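Local coordinates for protein polymerase subunit PA (Dhori virus, PDB 4CGS) that forms the N-terminal, cap-snatching-type domain of the PA subunit of a viral RNA polymerase, a protein probably able to bind RNA, at residues Glu20-Lys23 / Glu24-Ser27; Ile61-Met64 / Trp65-Pro68; Glu136-Glu140 / Val141-Asp145; Phe149-Thr152 / Ile153-Ser157. One frame throughout, in Å; residues are numbered along the deposited sequence. Where two conformers were deposited one is given.

The four contacts follow one another along the chain; none nests within or crosses another. Interaction 1 turns the loop between helices 13-18 and 31-44. Interaction 2 closes the beta turn that takes strand 57-62 into helix 68-78, and it touches interaction 1 where Ser22 packs on Trp65; Glu38 of helix 31-44 bonds to both residues. Interaction 3 lies beyond the last strand of the mixed sheet, where the chain passes from helix 132-137 into helix 140-157, its centre about 29 Å from that of interaction 1. Interaction 4 continues along the same helix 140-157, which packs against helix 31-44 through Phe149, Leu150 and Ile153.

Interaction 1 (Glu20-Lys23 / Glu24-Ser27); sequences ETSK and EWMS
The backbone changes direction at Ser22, whose extended conformation separates the turn before it from the helical conformation of residues 24-27, and Lys23 O then accepts a weak bond from Ser27 N at 3.1 Å. A chi1 of -180° sets the Ser22 hydroxyl beside its carbonyl carbon and carries OG forward to the amide of Glu24; the bond from Glu24 N to Ser22 OG is 3.1 Å long with an N-H...O angle of 154°. Serine suits this place: its short arm keeps the buried hydroxyl beside the backbone, where it accepts from Glu24 N and also bonds to Glu38 of helix 31-44. The carbonyl of Ser22 faces two side chains from the next turn. Met26 runs on extended beyond CG and brings its methyl CE to 3.3 Å from Ser22 O and 3.4 Å from Glu20 O, an unbranched, flexible chain laid along the bend. Trp25 approaches Ser22 O obliquely with its pyrrole side, but the indole N-H is spent on Ser19 O, while CG of Met26 lies over one face of the ring near its rim. The Trp25 side chain also packs on Ala34 and Arg35 of helix 31-44. At the end of the turn Ser27 OG donates to Glu24 O at 2.7 Å, in the carbonyl plane on a lone pair, and Ser27 N bonds to the same oxygen. A serine hydroxyl receiving the backbone N-H two residues on, at the entry to a helical turn, is characteristic of an ST turn, placed here in the loop that joins helices 13-18 and 31-44.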
loop_
_atom_site.group_PDB
_atom_site.type_symbol
_atom_site.label_atom_id
_atom_site.label_comp_id
_atom_site.label_asym_id
_atom_site.label_seq_id
_atom_site.Cartn_x
_atom_site.Cartn_y
_atom_site.Cartn_z
ATOM N N GLU A 20 -13.521 -6.238 2.365
ATOM C CA GLU A 20 -14.544 -7.190 1.767
ATOM C C GLU A 20 -14.981 -6.808 0.351
ATOM O O GLU A 20 -15.543 -7.600 -0.434
ATOM C CB GLU A 20 -15.782 -7.067 2.580
ATOM C CG GLU A 20 -15.653 -7.706 3.946
ATOM C CD GLU A 20 -16.961 -7.616 4.760
ATOM O OE1 GLU A 20 -17.818 -6.763 4.399
ATOM O OE2 GLU A 20 -17.121 -8.394 5.734
ATOM N N THR A 21 -14.654 -5.573 -0.103
ATOM C CA THR A 21 -15.022 -5.137 -1.481
ATOM C C THR A 21 -14.031 -5.638 -2.522
ATOM O O THR A 21 -14.272 -5.470 -3.713
ATOM C CB THR A 21 -15.050 -3.588 -1.608
ATOM O OG1 THR A 21 -13.748 -2.987 -1.385
ATOM C CG2 THR A 21 -16.152 -2.946 -0.678
ATOM N N SER A 22 -12.896 -6.199 -2.057
ATOM C CA SER A 22 -11.888 -6.712 -2.894
ATOM C C SER A 22 -11.845 -8.249 -3.147
ATOM O O SER A 22 -11.787 -9.065 -2.275
ATOM C CB SER A 22 -10.559 -6.291 -2.323
ATOM O OG SER A 22 -9.567 -6.799 -3.166
ATOM N N LYS A 23 -11.889 -8.616 -4.437
ATOM C CA LYS A 23 -11.738 -9.994 -4.885
ATOM C C LYS A 23 -10.301 -10.438 -4.944
ATOM O O LYS A 23 -10.045 -11.631 -5.144
ATOM C CB LYS A 23 -12.407 -10.169 -6.221
ATOM C CG LYS A 23 -13.855 -9.721 -6.284
ATOM C CD LYS A 23 -14.710 -10.723 -7.016
ATOM C CE LYS A 23 -16.202 -10.448 -6.827
ATOM N NZ LYS A 23 -16.689 -9.414 -7.799
ATOM N N GLU A 24 -9.373 -9.514 -4.732
ATOM C CA GLU A 24 -7.926 -9.893 -4.901
ATOM C C GLU A 24 -7.503 -10.915 -3.859
ATOM O O GLU A 24 -7.051 -12.002 -4.191
ATOM C CB GLU A 24 -7.041 -8.608 -4.910
ATOM C CG GLU A 24 -7.178 -7.900 -6.236
ATOM C CD GLU A 24 -6.408 -8.611 -7.366
ATOM O OE1 GLU A 24 -5.601 -9.555 -7.062
ATOM O OE2 GLU A 24 -6.523 -8.222 -8.550
ATOM N N TRP A 25 -7.589 -10.595 -2.564
ATOM C CA TRP A 25 -7.199 -11.547 -1.564
ATOM C C TRP A 25 -8.007 -12.839 -1.689
ATOM O O TRP A 25 -7.532 -13.943 -1.389
ATOM C CB TRP A 25 -7.289 -11.014 -0.127
ATOM C CG TRP A 25 -8.627 -10.528 0.315
ATOM C CD1 TRP A 25 -9.190 -9.252 0.201
ATOM C CD2 TRP A 25 -9.666 -11.380 0.938
ATOM N NE1 TRP A 25 -10.435 -9.288 0.763
ATOM C CE2 TRP A 25 -10.741 -10.529 1.224
ATOM C CE3 TRP A 25 -9.726 -12.705 1.362
ATOM C CZ2 TRP A 25 -11.914 -10.997 1.825
ATOM C CZ3 TRP A 25 -10.890 -13.169 1.949
ATOM C CH2 TRP A 25 -11.942 -12.335 2.205
ATOM N N MET A 26 -9.269 -12.727 -2.096
ATOM C CA MET A 26 -10.144 -13.902 -2.236
ATOM C C MET A 26 -9.674 -14.916 -3.290
ATOM O O MET A 26 -10.044 -16.084 -3.243
ATOM C CB MET A 26 -11.539 -13.397 -2.569
ATOM C CG MET A 26 -12.254 -12.594 -1.481
ATOM S SD MET A 26 -13.900 -12.112 -2.055
ATOM C CE MET A 26 -14.284 -10.762 -0.995
ATOM N N SER A 27 -8.909 -14.419 -4.240
ATOM C CA SER A 27 -8.394 -15.226 -5.306
ATOM C C SER A 27 -7.114 -15.954 -4.930
ATOM O O SER A 27 -6.641 -16.857 -5.686
ATOM C CB SER A 27 -8.131 -14.371 -6.549
ATOM O OG SER A 27 -6.980 -13.541 -6.423
#

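Interaction 2 (Ile61-Met64 / Trp65-Pro68); sequences IVNM and WTPP
Met64 lays its terminal methyl over one face of the Trp65 indole, CE standing 4.0 Å from the centroid of the five-membered ring in a CH-pi contact. The thioether chain is fully extended from chi1 (-174°) onward, and it runs beside the indole in the same direction; SD sits obliquely and farther off, 4.8 Å from that centroid, the lesser part of a Met-aromatic contact. A flat, wide indole suits the place, for it also stacks with Tyr42 and gives its N-H to Glu38. The same residues belong to a type II beta turn, 63-66, with Trp65 in the left-handed region (phi 65°). Thr66 closes the turn twice upon Asn63 O. Its amide N donates at 3.0 Å and its OG1 at 2.7 Å, both from the same face of the carbonyl plane. A water adds a third bond to Asn63 O and also donates to Thr66 O. Threonine fits because its hydroxyl can double the backbone bond while CG2 rests near Val62 O. The chemistry implies a turn held at one carbonyl by three donors, beside a Met64 methyl on the electron-rich face of Trp65.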
loop_
_atom_site.group_PDB
_atom_site.type_symbol
_atom_site.label_atom_id
_atom_site.label_comp_id
_atom_site.label_asym_id
_atom_site.label_seq_id
_atom_site.Cartn_x
_atom_site.Cartn_y
_atom_site.Cartn_z
ATOM N N ILE A 61 -4.502 11.377 -4.453
ATOM C CA ILE A 61 -5.758 10.653 -4.663
ATOM C C ILE A 61 -5.476 9.181 -4.500
ATOM O O ILE A 61 -4.574 8.661 -5.149
ATOM C CB ILE A 61 -6.335 10.933 -6.072
ATOM C CG1 ILE A 61 -6.613 12.450 -6.205
ATOM C CG2 ILE A 61 -7.580 10.118 -6.309
ATOM C CD1 ILE A 61 -6.981 12.880 -7.648
ATOM N N VAL A 62 -6.174 8.503 -3.618
ATOM C CA VAL A 62 -5.996 7.080 -3.436
ATOM C C VAL A 62 -6.927 6.356 -4.331
ATOM O O VAL A 62 -8.149 6.471 -4.170
ATOM C CB VAL A 62 -6.212 6.637 -1.924
ATOM C CG1 VAL A 62 -6.134 5.110 -1.813
ATOM C CG2 VAL A 62 -5.197 7.298 -0.976
ATOM N N ASN A 63 -6.396 5.580 -5.283
ATOM C CA ASN A 63 -7.230 4.781 -6.194
ATOM C C ASN A 63 -7.456 3.366 -5.632
ATOM O O ASN A 63 -8.390 2.696 -6.068
ATOM C CB ASN A 63 -6.532 4.644 -7.572
ATOM C CG ASN A 63 -6.431 5.868 -8.372
ATOM O OD1 ASN A 63 -5.435 6.053 -9.075
ATOM N ND2 ASN A 63 -7.427 6.736 -8.284
ATOM N N MET A 64 -6.602 2.831 -4.769
ATOM C CA MET A 64 -6.798 1.497 -4.279
ATOM C C MET A 64 -8.148 1.349 -3.634
ATOM O O MET A 64 -8.607 2.232 -2.895
ATOM C CB MET A 64 -5.723 1.116 -3.306
ATOM C CG MET A 64 -5.790 -0.293 -2.869
ATOM S SD MET A 64 -4.391 -0.757 -1.794
ATOM C CE MET A 64 -4.889 -2.397 -1.276
ATOM N N TRP A 65 -8.795 0.262 -3.950
ATOM C CA TRP A 65 -10.159 -0.088 -3.490
ATOM C C TRP A 65 -11.251 0.856 -3.997
ATOM O O TRP A 65 -12.347 0.850 -3.445
ATOM C CB TRP A 65 -10.199 -0.279 -1.971
ATOM C CG TRP A 65 -9.456 -1.470 -1.477
ATOM C CD1 TRP A 65 -8.903 -2.552 -2.165
ATOM C CD2 TRP A 65 -9.148 -1.721 -0.080
ATOM N NE1 TRP A 65 -8.327 -3.426 -1.283
ATOM C CE2 TRP A 65 -8.475 -3.005 -0.024
ATOM C CE3 TRP A 65 -9.445 -1.075 1.109
ATOM C CZ2 TRP A 65 -8.062 -3.526 1.178
ATOM C CZ3 TRP A 65 -9.050 -1.647 2.285
ATOM C CH2 TRP A 65 -8.355 -2.826 2.328
ATOM N N THR A 66 -10.998 1.539 -5.114
ATOM C CA THR A 66 -11.979 2.222 -5.877
ATOM C C THR A 66 -12.134 1.556 -7.229
ATOM O O THR A 66 -11.226 0.824 -7.693
ATOM C CB THR A 66 -11.693 3.707 -6.070
ATOM O OG1 THR A 66 -10.657 3.872 -7.077
ATOM C CG2 THR A 66 -11.311 4.388 -4.702
ATOM N N PRO A 67 -13.303 1.671 -7.843
ATOM C CA PRO A 67 -13.491 1.037 -9.169
ATOM C C PRO A 67 -12.565 1.538 -10.202
ATOM O O PRO A 67 -12.269 2.685 -10.160
ATOM C CB PRO A 67 -14.960 1.375 -9.505
ATOM C CG PRO A 67 -15.613 1.675 -8.210
ATOM C CD PRO A 67 -14.556 2.256 -7.307
ATOM N N PRO A 68 -12.030 0.658 -11.081
ATOM C CA PRO A 68 -11.076 1.193 -12.088
ATOM C C PRO A 68 -11.643 2.278 -12.965
ATOM O O PRO A 68 -10.920 3.184 -13.339
ATOM C CB PRO A 68 -10.653 -0.070 -12.879
ATOM C CG PRO A 68 -11.002 -1.215 -11.991
ATOM C CD PRO A 68 -12.148 -0.804 -11.100
HETATM O O HOH W 1 -8.914 1.575 -8.885
#

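Interaction 3 (Glu136-Glu140 / Val141-Asp145); sequences EYLDE and VQRQD
Gln142 OE1 is gripped by two donors: Asp139 N reaches it at 2.9 Å, in the carbonyl plane on a lone pair, and water 2 bridges it to Tyr137 O. The reverse bond runs from Gln142 N to Asp139 OD1, also 2.9 Å and almost straight at 177°, so the two residues exchange side chain for backbone in a capping box at the start of helix 140-157. Asp139 sets its carboxylate between its own N and carbonyl carbon (chi1 76°), which turns OD1 back over the first helical turn. Glutamine is long enough to return to the amide of Asp139, crossing that side chain at about a right angle, and its NE2 goes on to Ile48 O and the hydroxyl of Tyr60. Arg143 is bent at chi3 (-57°), which lays its guanidinium against Glu140: CA of Glu140 sits over one face, 3.6 Å from NH2. In the plane of the group NH1 donates to Leu138 O at 2.8 Å, while the aliphatic CG of Arg143 packs on Leu138 CB at 3.7 Å. The backbone bond from Arg143 N to Asp139 O begins the regular helical pattern. Chemically, the carboxylate answers an amide at the helix start, where its negative charge probably also suits the helix dipole, and the arginine ties down the last carbonyl before the cap.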
loop_
_atom_site.group_PDB
_atom_site.type_symbol
_atom_site.label_atom_id
_atom_site.label_comp_id
_atom_site.label_asym_id
_atom_site.label_seq_id
_atom_site.Cartn_x
_atom_site.Cartn_y
_atom_site.Cartn_z
ATOM N N GLU A 136 13.973 7.812 -0.849
ATOM C CA GLU A 136 14.229 9.104 -1.390
ATOM C C GLU A 136 12.965 9.829 -1.787
ATOM O O GLU A 136 12.876 11.047 -1.663
ATOM C CB GLU A 136 15.142 8.960 -2.618
ATOM C CG GLU A 136 15.398 10.245 -3.357
ATOM C CD GLU A 136 16.228 11.265 -2.578
ATOM O OE1 GLU A 136 17.200 10.846 -1.894
ATOM O OE2 GLU A 136 15.893 12.489 -2.667
ATOM N N TYR A 137 11.980 9.065 -2.265
ATOM C CA TYR A 137 10.706 9.612 -2.683
ATOM C C TYR A 137 9.916 10.113 -1.489
ATOM O O TYR A 137 9.376 11.208 -1.501
ATOM C CB TYR A 137 9.885 8.596 -3.479
ATOM C CG TYR A 137 8.466 9.016 -3.649
ATOM C CD1 TYR A 137 8.136 10.058 -4.502
ATOM C CD2 TYR A 137 7.468 8.424 -2.969
ATOM C CE1 TYR A 137 6.819 10.442 -4.655
ATOM C CE2 TYR A 137 6.144 8.816 -3.103
ATOM C CZ TYR A 137 5.828 9.824 -3.941
ATOM O OH TYR A 137 4.529 10.322 -4.017
ATOM N N LEU A 138 9.768 9.264 -0.467
ATOM C CA LEU A 138 8.985 9.592 0.729
ATOM C C LEU A 138 9.758 10.624 1.601
ATOM O O LEU A 138 10.983 10.562 1.721
ATOM C CB LEU A 138 8.663 8.332 1.550
ATOM C CG LEU A 138 7.764 7.312 0.875
ATOM C CD1 LEU A 138 7.656 6.144 1.847
ATOM C CD2 LEU A 138 6.387 7.863 0.557
ATOM N N ASP A 139 9.004 11.560 2.179
ATOM C CA ASP A 139 9.590 12.533 3.091
ATOM C C ASP A 139 9.769 11.929 4.463
ATOM O O ASP A 139 9.282 10.813 4.732
ATOM C CB ASP A 139 8.881 13.852 3.050
ATOM C CG ASP A 139 7.599 13.933 3.723
ATOM O OD1 ASP A 139 7.259 13.098 4.526
ATOM O OD2 ASP A 139 6.947 15.024 3.451
ATOM N N GLU A 140 10.403 12.646 5.391
ATOM C CA GLU A 140 10.752 12.029 6.673
ATOM C C GLU A 140 9.481 11.621 7.432
ATOM O O GLU A 140 9.457 10.560 8.062
ATOM C CB GLU A 140 11.621 12.986 7.474
ATOM C CG GLU A 140 12.179 12.359 8.722
ATOM C CD GLU A 140 13.053 13.277 9.578
ATOM O OE1 GLU A 140 13.109 14.452 9.280
ATOM O OE2 GLU A 140 13.638 12.811 10.567
ATOM N N VAL A 141 8.452 12.440 7.408
ATOM C CA VAL A 141 7.203 12.149 8.117
ATOM C C VAL A 141 6.525 10.936 7.504
ATOM O O VAL A 141 6.079 10.034 8.213
ATOM C CB VAL A 141 6.241 13.393 8.103
ATOM C CG1 VAL A 141 4.860 12.987 8.628
ATOM C CG2 VAL A 141 6.791 14.551 8.938
ATOM N N GLN A 142 6.459 10.863 6.163
ATOM C CA GLN A 142 5.939 9.680 5.531
ATOM C C GLN A 142 6.704 8.413 5.841
ATOM O O GLN A 142 6.113 7.381 6.140
ATOM C CB GLN A 142 5.911 9.895 4.010
ATOM C CG GLN A 142 4.953 10.985 3.525
ATOM C CD GLN A 142 5.060 11.210 2.058
ATOM O OE1 GLN A 142 6.186 11.459 1.584
ATOM N NE2 GLN A 142 3.957 11.173 1.322
ATOM N N ARG A 143 8.028 8.496 5.815
ATOM C CA ARG A 143 8.815 7.337 6.189
ATOM C C ARG A 143 8.569 6.857 7.612
ATOM O O ARG A 143 8.403 5.677 7.876
ATOM C CB ARG A 143 10.360 7.579 5.979
ATOM C CG ARG A 143 10.740 7.883 4.571
ATOM C CD ARG A 143 12.190 7.831 4.361
ATOM N NE ARG A 143 12.971 8.701 5.213
ATOM C CZ ARG A 143 13.254 9.961 4.929
ATOM N NH1 ARG A 143 12.801 10.548 3.830
ATOM N NH2 ARG A 143 13.983 10.673 5.773
ATOM N N GLN A 144 8.458 7.816 8.508
ATOM C CA GLN A 144 8.136 7.506 9.905
ATOM C C GLN A 144 6.779 6.883 10.050
ATOM O O GLN A 144 6.686 5.870 10.746
ATOM C CB GLN A 144 8.283 8.782 10.752
ATOM C CG GLN A 144 9.704 9.244 11.073
ATOM C CD GLN A 144 10.250 8.346 12.177
ATOM O OE1 GLN A 144 10.058 8.602 13.387
ATOM N NE2 GLN A 144 10.865 7.281 11.771
ATOM N N ASP A 145 5.766 7.438 9.413
ATOM C CA ASP A 145 4.428 6.914 9.600
ATOM C C ASP A 145 4.273 5.543 8.991
ATOM O O ASP A 145 3.667 4.625 9.583
ATOM C CB ASP A 145 3.407 7.856 9.024
ATOM C CG ASP A 145 3.202 9.134 9.803
ATOM O OD1 ASP A 145 3.682 9.223 10.966
ATOM O OD2 ASP A 145 2.632 10.072 9.215
HETATM O O HOH W 2 7.125 12.780 -0.630
#

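Interaction 4 (Phe149-Thr152 / Ile153-Ser157); sequences FLVT and IYNES
With chi1 at 165°, Phe149 swings its ring to the side of its carbonyl carbon, and Ile153 places CG2 between its own N and carbonyl carbon, its CG1 branch at -167°; with the two residues one helical turn apart, these torsions lay the side chains side by side, pointing the same way. The CG2 methyl of Ile153 thus rests over one face of the Phe149 ring, toward its rim, at 4.1 Å from CZ. Both are buried and meet Ile40 of helix 31-44, where a flat ring and a branched aliphatic chain suit an apolar interface. Backbone bonds from Ile153 N to Phe149 O, 3.1 Å, and from Tyr154 N to Leu150 O, 2.9 Å, keep the turn regular. On another flank Val151 and Asn155 also lie alongside each other, CG1 of Val151 being 3.3 Å from ND2 of Asn155. Near the helix end Ser157, modelled in two conformers, packs on Leu162, Leu163 and Met166 of helix 162-166, which a small residue allows. The chemistry is therefore divided round the helix: hydrocarbon where it meets helix 31-44, and polar on the Glu156 side, whose carboxylate bonds to Ser10 and Lys9 N.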
loop_
_atom_site.group_PDB
_atom_site.type_symbol
_atom_site.label_atom_id
_atom_site.label_comp_id
_atom_site.label_asym_id
_atom_site.label_seq_id
_atom_site.Cartn_x
_atom_site.Cartn_y
_atom_site.Cartn_z
ATOM N N PHE A 149 3.995 1.927 11.311
ATOM C CA PHE A 149 2.889 0.989 11.116
ATOM C C PHE A 149 3.407 -0.395 10.773
ATOM O O PHE A 149 3.007 -1.373 11.392
ATOM C CB PHE A 149 1.960 1.479 10.007
ATOM C CG PHE A 149 1.031 0.415 9.505
ATOM C CD1 PHE A 149 0.129 -0.230 10.378
ATOM C CD2 PHE A 149 1.142 -0.053 8.199
ATOM C CE1 PHE A 149 -0.661 -1.287 9.902
ATOM C CE2 PHE A 149 0.355 -1.076 7.766
ATOM C CZ PHE A 149 -0.543 -1.686 8.593
ATOM N N LEU A 150 4.329 -0.508 9.826
ATOM C CA LEU A 150 4.826 -1.834 9.404
ATOM C C LEU A 150 5.457 -2.552 10.595
ATOM O O LEU A 150 5.248 -3.731 10.812
ATOM C CB LEU A 150 5.864 -1.671 8.263
ATOM C CG LEU A 150 5.243 -1.235 6.905
ATOM C CD1 LEU A 150 6.355 -0.824 5.965
ATOM C CD2 LEU A 150 4.358 -2.309 6.300
ATOM N N VAL A 151 6.266 -1.864 11.381
ATOM C CA VAL A 151 6.895 -2.474 12.528
ATOM C C VAL A 151 5.876 -2.881 13.572
ATOM O O VAL A 151 6.104 -3.917 14.277
ATOM C CB VAL A 151 7.927 -1.487 13.127
ATOM C CG1 VAL A 151 8.183 -1.829 14.615
ATOM C CG2 VAL A 151 9.137 -1.338 12.166
ATOM N N THR A 152 4.821 -2.149 13.747
ATOM C CA THR A 152 3.775 -2.527 14.666
ATOM C C THR A 152 3.104 -3.841 14.243
ATOM O O THR A 152 2.975 -4.794 15.063
ATOM C CB THR A 152 2.696 -1.412 14.780
ATOM O OG1 THR A 152 3.322 -0.226 15.234
ATOM C CG2 THR A 152 1.612 -1.780 15.737
ATOM N N ILE A 153 2.666 -3.944 13.005
ATOM C CA ILE A 153 2.051 -5.187 12.565
ATOM C C ILE A 153 3.026 -6.350 12.452
ATOM O O ILE A 153 2.712 -7.492 12.811
ATOM C CB ILE A 153 1.235 -5.027 11.289
ATOM C CG1 ILE A 153 0.360 -6.283 11.048
ATOM C CG2 ILE A 153 1.994 -4.569 10.052
ATOM C CD1 ILE A 153 -0.877 -6.076 10.212
ATOM N N TYR A 154 4.275 -6.095 12.095
ATOM C CA TYR A 154 5.329 -7.107 12.083
ATOM C C TYR A 154 5.507 -7.673 13.494
ATOM O O TYR A 154 5.515 -8.890 13.687
ATOM C CB TYR A 154 6.614 -6.477 11.624
ATOM C CG TYR A 154 7.804 -7.384 11.609
ATOM C CD1 TYR A 154 7.959 -8.383 10.743
ATOM C CD2 TYR A 154 8.878 -7.117 12.468
ATOM C CE1 TYR A 154 9.127 -9.159 10.691
ATOM C CE2 TYR A 154 9.986 -7.930 12.472
ATOM C CZ TYR A 154 10.115 -8.959 11.568
ATOM O OH TYR A 154 11.265 -9.724 11.554
ATOM N N ASN A 155 5.687 -6.798 14.466
ATOM C CA ASN A 155 5.850 -7.257 15.853
ATOM C C ASN A 155 4.628 -7.989 16.402
ATOM O O ASN A 155 4.775 -8.921 17.188
ATOM C CB ASN A 155 6.349 -6.135 16.725
ATOM C CG ASN A 155 7.807 -5.911 16.510
ATOM O OD1 ASN A 155 8.583 -6.881 16.540
ATOM N ND2 ASN A 155 8.182 -4.616 16.305
ATOM N N GLU A 156 3.440 -7.603 15.998
ATOM C CA GLU A 156 2.212 -8.357 16.372
ATOM C C GLU A 156 2.245 -9.742 15.728
ATOM O O GLU A 156 1.931 -10.745 16.371
ATOM C CB GLU A 156 0.940 -7.615 15.922
ATOM C CG GLU A 156 -0.289 -8.454 16.281
ATOM C CD GLU A 156 -1.593 -7.889 15.782
ATOM O OE1 GLU A 156 -1.623 -6.784 15.171
ATOM O OE2 GLU A 156 -2.614 -8.578 16.036
ATOM N N SER A 157 2.618 -9.827 14.464
ATOM C CA SER A 157 2.604 -11.061 13.729
ATOM C C SER A 157 3.609 -12.072 14.296
ATOM O O SER A 157 3.341 -13.275 14.191
ATOM C CB SER A 157 2.845 -10.706 12.270
ATOM O OG SER A 157 1.817 -9.817 11.746
#